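Local coordinates for uroporphyrin-III C-methyltransferase (PDB 1VE2) that catalyses the S-adenosyl-L-methionine-dependent C-methylation of uroporphyrinogen III in tetrapyrrole biosynthesis, at the interface of chains A and B. Sequence-based numbering; all coordinates share one arbitrary frame. Chains: chain A/B, Uroporphyrin-III C-methyltransferase.

Contact 1: the interface of chains A and B. Residues chain A 138-140, 151, 153; chain B 138-140, 151, 153.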
loop_
_atom_site.group_PDB
_atom_site.type_symbol
_atom_site.label_atom_id
_atom_site.label_comp_id
_atom_site.label_asym_id
_atom_site.label_seq_id
_atom_site.Cartn_x
_atom_site.Cartn_y
_atom_site.Cartn_z
ATOM N N PHE A 138 9.335 -7.742 -1.352
ATOM C CA PHE A 138 8.254 -8.105 -2.251
ATOM C C PHE A 138 8.214 -7.163 -3.450
ATOM O O PHE A 138 8.705 -6.038 -3.391
ATOM C CB PHE A 138 6.902 -8.148 -1.511
ATOM C CG PHE A 138 6.373 -6.807 -1.089
ATOM C CD1 PHE A 138 5.680 -6.003 -1.990
ATOM C CD2 PHE A 138 6.550 -6.354 0.222
ATOM C CE1 PHE A 138 5.164 -4.760 -1.597
ATOM C CE2 PHE A 138 6.041 -5.117 0.625
ATOM C CZ PHE A 138 5.346 -4.317 -0.284
ATOM N N ALA A 139 7.685 -7.650 -4.567
ATOM C CA ALA A 139 7.585 -6.818 -5.753
ATOM C C ALA A 139 6.169 -6.947 -6.273
ATOM O O ALA A 139 5.508 -7.968 -6.056
ATOM C CB ALA A 139 8.580 -7.268 -6.819
ATOM N N VAL A 140 5.704 -5.911 -6.950
ATOM C CA VAL A 140 4.361 -5.919 -7.502
ATOM C C VAL A 140 4.437 -5.588 -8.989
ATOM O O VAL A 140 5.152 -4.673 -9.404
ATOM C CB VAL A 140 3.461 -4.871 -6.815
ATOM C CG1 VAL A 140 2.032 -4.967 -7.372
ATOM C CG2 VAL A 140 3.453 -5.086 -5.297
ATOM N N PRO A 151 9.798 -8.887 -12.230
ATOM C CA PRO A 151 10.793 -8.378 -11.282
ATOM C C PRO A 151 11.320 -9.533 -10.440
ATOM O O PRO A 151 10.842 -10.664 -10.573
ATOM C CB PRO A 151 10.000 -7.362 -10.447
ATOM C CG PRO A 151 8.589 -7.865 -10.520
ATOM C CD PRO A 151 8.463 -8.324 -11.962
ATOM N N ALA A 153 12.105 -10.599 -6.433
ATOM C CA ALA A 153 11.944 -10.299 -5.013
ATOM C C ALA A 153 11.602 -11.628 -4.340
ATOM O O ALA A 153 11.245 -12.591 -5.027
ATOM C CB ALA A 153 10.815 -9.295 -4.811
ATOM N N PHE B 138 7.408 -2.452 -9.191
ATOM C CA PHE B 138 8.072 -1.825 -8.062
ATOM C C PHE B 138 8.324 -2.882 -7.002
ATOM O O PHE B 138 7.664 -3.935 -6.970
ATOM C CB PHE B 138 7.279 -0.614 -7.526
ATOM C CG PHE B 138 5.985 -0.944 -6.838
ATOM C CD1 PHE B 138 5.950 -1.184 -5.463
ATOM C CD2 PHE B 138 4.785 -0.938 -7.552
ATOM C CE1 PHE B 138 4.729 -1.409 -4.792
ATOM C CE2 PHE B 138 3.558 -1.165 -6.896
ATOM C CZ PHE B 138 3.534 -1.398 -5.510
ATOM N N ALA B 139 9.334 -2.642 -6.174
ATOM C CA ALA B 139 9.667 -3.582 -5.116
ATOM C C ALA B 139 9.925 -2.765 -3.865
ATOM O O ALA B 139 10.322 -1.596 -3.951
ATOM C CB ALA B 139 10.910 -4.389 -5.488
ATOM N N VAL B 140 9.675 -3.377 -2.715
ATOM C CA VAL B 140 9.872 -2.717 -1.424
ATOM C C VAL B 140 10.712 -3.628 -0.535
ATOM O O VAL B 140 10.515 -4.848 -0.512
ATOM C CB VAL B 140 8.518 -2.463 -0.711
ATOM C CG1 VAL B 140 8.739 -1.671 0.581
ATOM C CG2 VAL B 140 7.566 -1.717 -1.643
ATOM N N PRO B 151 16.118 -6.277 -4.188
ATOM C CA PRO B 151 15.259 -6.909 -5.191
ATOM C C PRO B 151 15.502 -6.157 -6.488
ATOM O O PRO B 151 16.247 -5.174 -6.513
ATOM C CB PRO B 151 13.839 -6.680 -4.647
ATOM C CG PRO B 151 13.979 -5.513 -3.711
ATOM C CD PRO B 151 15.324 -5.759 -3.060
ATOM N N ALA B 153 13.398 -4.321 -9.652
ATOM C CA ALA B 153 12.133 -3.854 -10.213
ATOM C C ALA B 153 12.424 -2.513 -10.867
ATOM O O ALA B 153 13.497 -1.938 -10.650
ATOM C CB ALA B 153 11.068 -3.691 -9.112
#
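A:Phe138 and B:Val140 pair in register, as do A:Val140 and B:Phe138, so strand 138-142 of chain A and strand 137-142 of chain B form an antiparallel ladder across the two-fold axis. Four backbone hydrogen bonds define it. The inner two are the shorter, A:Val140 N to B:Phe138 O at 2.8 Å and B:Val140 N to A:Phe138 O at 2.9 Å, with each donor almost in line with the C=O it meets. In the outer pair, A:Phe138 N donates to B:Val140 O at 3.2 Å, and B:Phe138 N to A:Val140 O in the same way. A:Ala139 faces its own copy at the centre, with CA to CA of B:Ala139 at 3.9 Å, which places the axis between the two residues.

From CB of B:Phe138, a chi1 of 70° sets CG between the backbone N and the carbonyl carbon, and the ring then runs beside the side chain of A:Val140, both pointing the same way. CD2 lies only at the margin of the contact, near the A:Val140 carbonyl oxygen. CE2 of B:Phe138 meets A:Val140 CB at 3.7 Å. CZ touches both CB and CG2 of that valine, and CE1 reaches CG2. A:Val140 CB sits over one face of the B:Phe138 ring, displaced toward the rim and 4.0 Å from the ring centroid, a CH-pi contact. At the flank, A:Pro151 CB abuts B:Ala153 CB at 4.0 Å, and the twin pair repeats this.

Directional backbone bonds thus fix the strand register while the Phe-Val pairs pack beside them, giving a short intersubunit ladder that would help hold the two chains together if, as is likely for this family, the deposited dimer is the biological one.

Contact 2: the interface of chains A and B. Residues chain A 88, 90-91, 116; chain B 119, 123, 129, 138.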
loop_
_atom_site.group_PDB
_atom_site.type_symbol
_atom_site.label_atom_id
_atom_site.label_comp_id
_atom_site.label_asym_id
_atom_site.label_seq_id
_atom_site.Cartn_x
_atom_site.Cartn_y
_atom_site.Cartn_z
ATOM N N ASP A 88 -5.133 2.483 -4.730
ATOM C CA ASP A 88 -4.485 3.779 -4.549
ATOM C C ASP A 88 -4.470 4.418 -5.945
ATOM O O ASP A 88 -4.200 3.743 -6.940
ATOM C CB ASP A 88 -3.070 3.588 -4.023
ATOM C CG ASP A 88 -2.366 4.894 -3.783
ATOM O OD1 ASP A 88 -1.858 5.485 -4.758
ATOM O OD2 ASP A 88 -2.331 5.331 -2.616
ATOM N N MET A 90 -2.345 6.254 -7.470
ATOM C CA MET A 90 -1.055 6.338 -8.145
ATOM C C MET A 90 -0.433 4.986 -8.498
ATOM O O MET A 90 0.566 4.933 -9.209
ATOM C CB MET A 90 -0.083 7.139 -7.279
ATOM C CG MET A 90 -0.633 8.524 -6.886
ATOM S SD MET A 90 -0.901 9.615 -8.327
ATOM C CE MET A 90 0.726 9.972 -8.658
ATOM N N VAL A 91 -1.019 3.894 -8.022
ATOM C CA VAL A 91 -0.461 2.576 -8.314
ATOM C C VAL A 91 -1.066 2.022 -9.603
ATOM O O VAL A 91 -2.207 1.559 -9.621
ATOM C CB VAL A 91 -0.711 1.619 -7.146
ATOM C CG1 VAL A 91 -0.059 0.269 -7.419
ATOM C CG2 VAL A 91 -0.139 2.222 -5.888
ATOM N N THR A 116 -4.137 -0.119 -1.070
ATOM C CA THR A 116 -3.937 -0.750 -2.377
ATOM C C THR A 116 -4.654 -2.060 -2.645
ATOM O O THR A 116 -4.951 -2.834 -1.730
ATOM C CB THR A 116 -2.443 -0.969 -2.670
ATOM O OG1 THR A 116 -1.895 -1.878 -1.704
ATOM C CG2 THR A 116 -1.703 0.355 -2.616
ATOM N N VAL B 119 4.050 3.287 -0.184
ATOM C CA VAL B 119 3.227 3.715 -1.308
ATOM C C VAL B 119 2.450 4.974 -0.945
ATOM O O VAL B 119 2.461 5.964 -1.682
ATOM C CB VAL B 119 2.192 2.627 -1.703
ATOM C CG1 VAL B 119 1.196 3.194 -2.725
ATOM C CG2 VAL B 119 2.903 1.417 -2.268
ATOM N N SER B 123 2.204 8.668 -2.651
ATOM C CA SER B 123 0.919 9.058 -3.239
ATOM C C SER B 123 0.397 10.367 -2.657
ATOM O O SER B 123 -0.091 11.223 -3.385
ATOM C CB SER B 123 -0.134 7.963 -3.021
ATOM O OG SER B 123 0.111 6.862 -3.876
ATOM N N LEU B 129 4.802 5.420 -8.301
ATOM C CA LEU B 129 5.874 4.432 -8.315
ATOM C C LEU B 129 5.849 3.772 -9.698
ATOM O O LEU B 129 6.782 3.085 -10.092
ATOM C CB LEU B 129 5.644 3.359 -7.237
ATOM C CG LEU B 129 5.728 3.811 -5.768
ATOM C CD1 LEU B 129 5.389 2.649 -4.850
ATOM C CD2 LEU B 129 7.132 4.327 -5.471
ATOM N N PHE B 138 7.408 -2.452 -9.191
ATOM C CA PHE B 138 8.072 -1.825 -8.062
ATOM C C PHE B 138 8.324 -2.882 -7.002
ATOM O O PHE B 138 7.664 -3.935 -6.970
ATOM C CB PHE B 138 7.279 -0.614 -7.526
ATOM C CG PHE B 138 5.985 -0.944 -6.838
ATOM C CD1 PHE B 138 5.950 -1.184 -5.463
ATOM C CD2 PHE B 138 4.785 -0.938 -7.552
ATOM C CE1 PHE B 138 4.729 -1.409 -4.792
ATOM C CE2 PHE B 138 3.558 -1.165 -6.896
ATOM C CZ PHE B 138 3.534 -1.398 -5.510
#
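B:Ser123, with a helical backbone (psi -43°) in helix 117-124, meets A:Asp88, whose loop backbone is extended (psi 139°). The aspartate belongs to the conserved GGDP segment of this methyltransferase family. Its CG stands anti to the backbone N (chi1 -178°), which carries the carboxylate out to the serine.

The hydroxyl OG of B:Ser123 donates to A:Asp88 OD1 at 2.6 Å, on the syn side of that oxygen and tilted out of the carboxylate plane. A:Asp88 OD2 lies 3.1 Å from B:Ser123 OG, so the hydroxyl may be shared unevenly, OD1 being the nearer acceptor. A:Asp88 OD1 also accepts the backbone N of A:Met90 at 2.9 Å. This second donor arrives on the anti side and from the opposite face of the carboxylate plane, so the two bonds together should resist rotation of the group. A bond from OG back to B:Val119 O, one turn earlier in the helix, is weak, as expected if the hydroxyl proton is directed at the aspartate. A:Met90 CB and CG lie against the OG of B:Ser123, and CG also meets its CB; the methionine side chain then bends at chi2 and chi3.

Next to this polar link is an apolar patch built around A:Val91, whose two branches serve different partners. A:Val91 CG2 packs on B:Val119 CG1 at 3.6 Å, the two valines crossing at about a right angle. A:Val91 CG1 meets the CE2 rim atom of B:Phe138 at 3.9 Å, again nearly perpendicular. Within chain B, the CD1 methyl of B:Leu129 stands over one face of that phenylalanine ring, offset toward its rim, and so backs the aromatic surface. From another loop of chain A, the CG2 methyl of A:Thr116 approaches tip to tip, ending 4.1 Å from B:Val119 CG1.

The C-alpha centres of contact 1 and contact 2 lie about 13 Å apart, and B:Phe138 belongs to both. Its ring therefore ties the intersubunit sheet of contact 1 to the loop-helix patch of contact 2, touching A:Val140 in the first and A:Val91 in the second. The two patches differ in kind: backbone pairing sets strand register in one, while a carboxylate-hydroxyl link and apolar packing dock a helix against loops in the other. Because the interface is two-fold symmetric, contact 2 recurs with the chains exchanged, so the central ladder has such a docking site on each side.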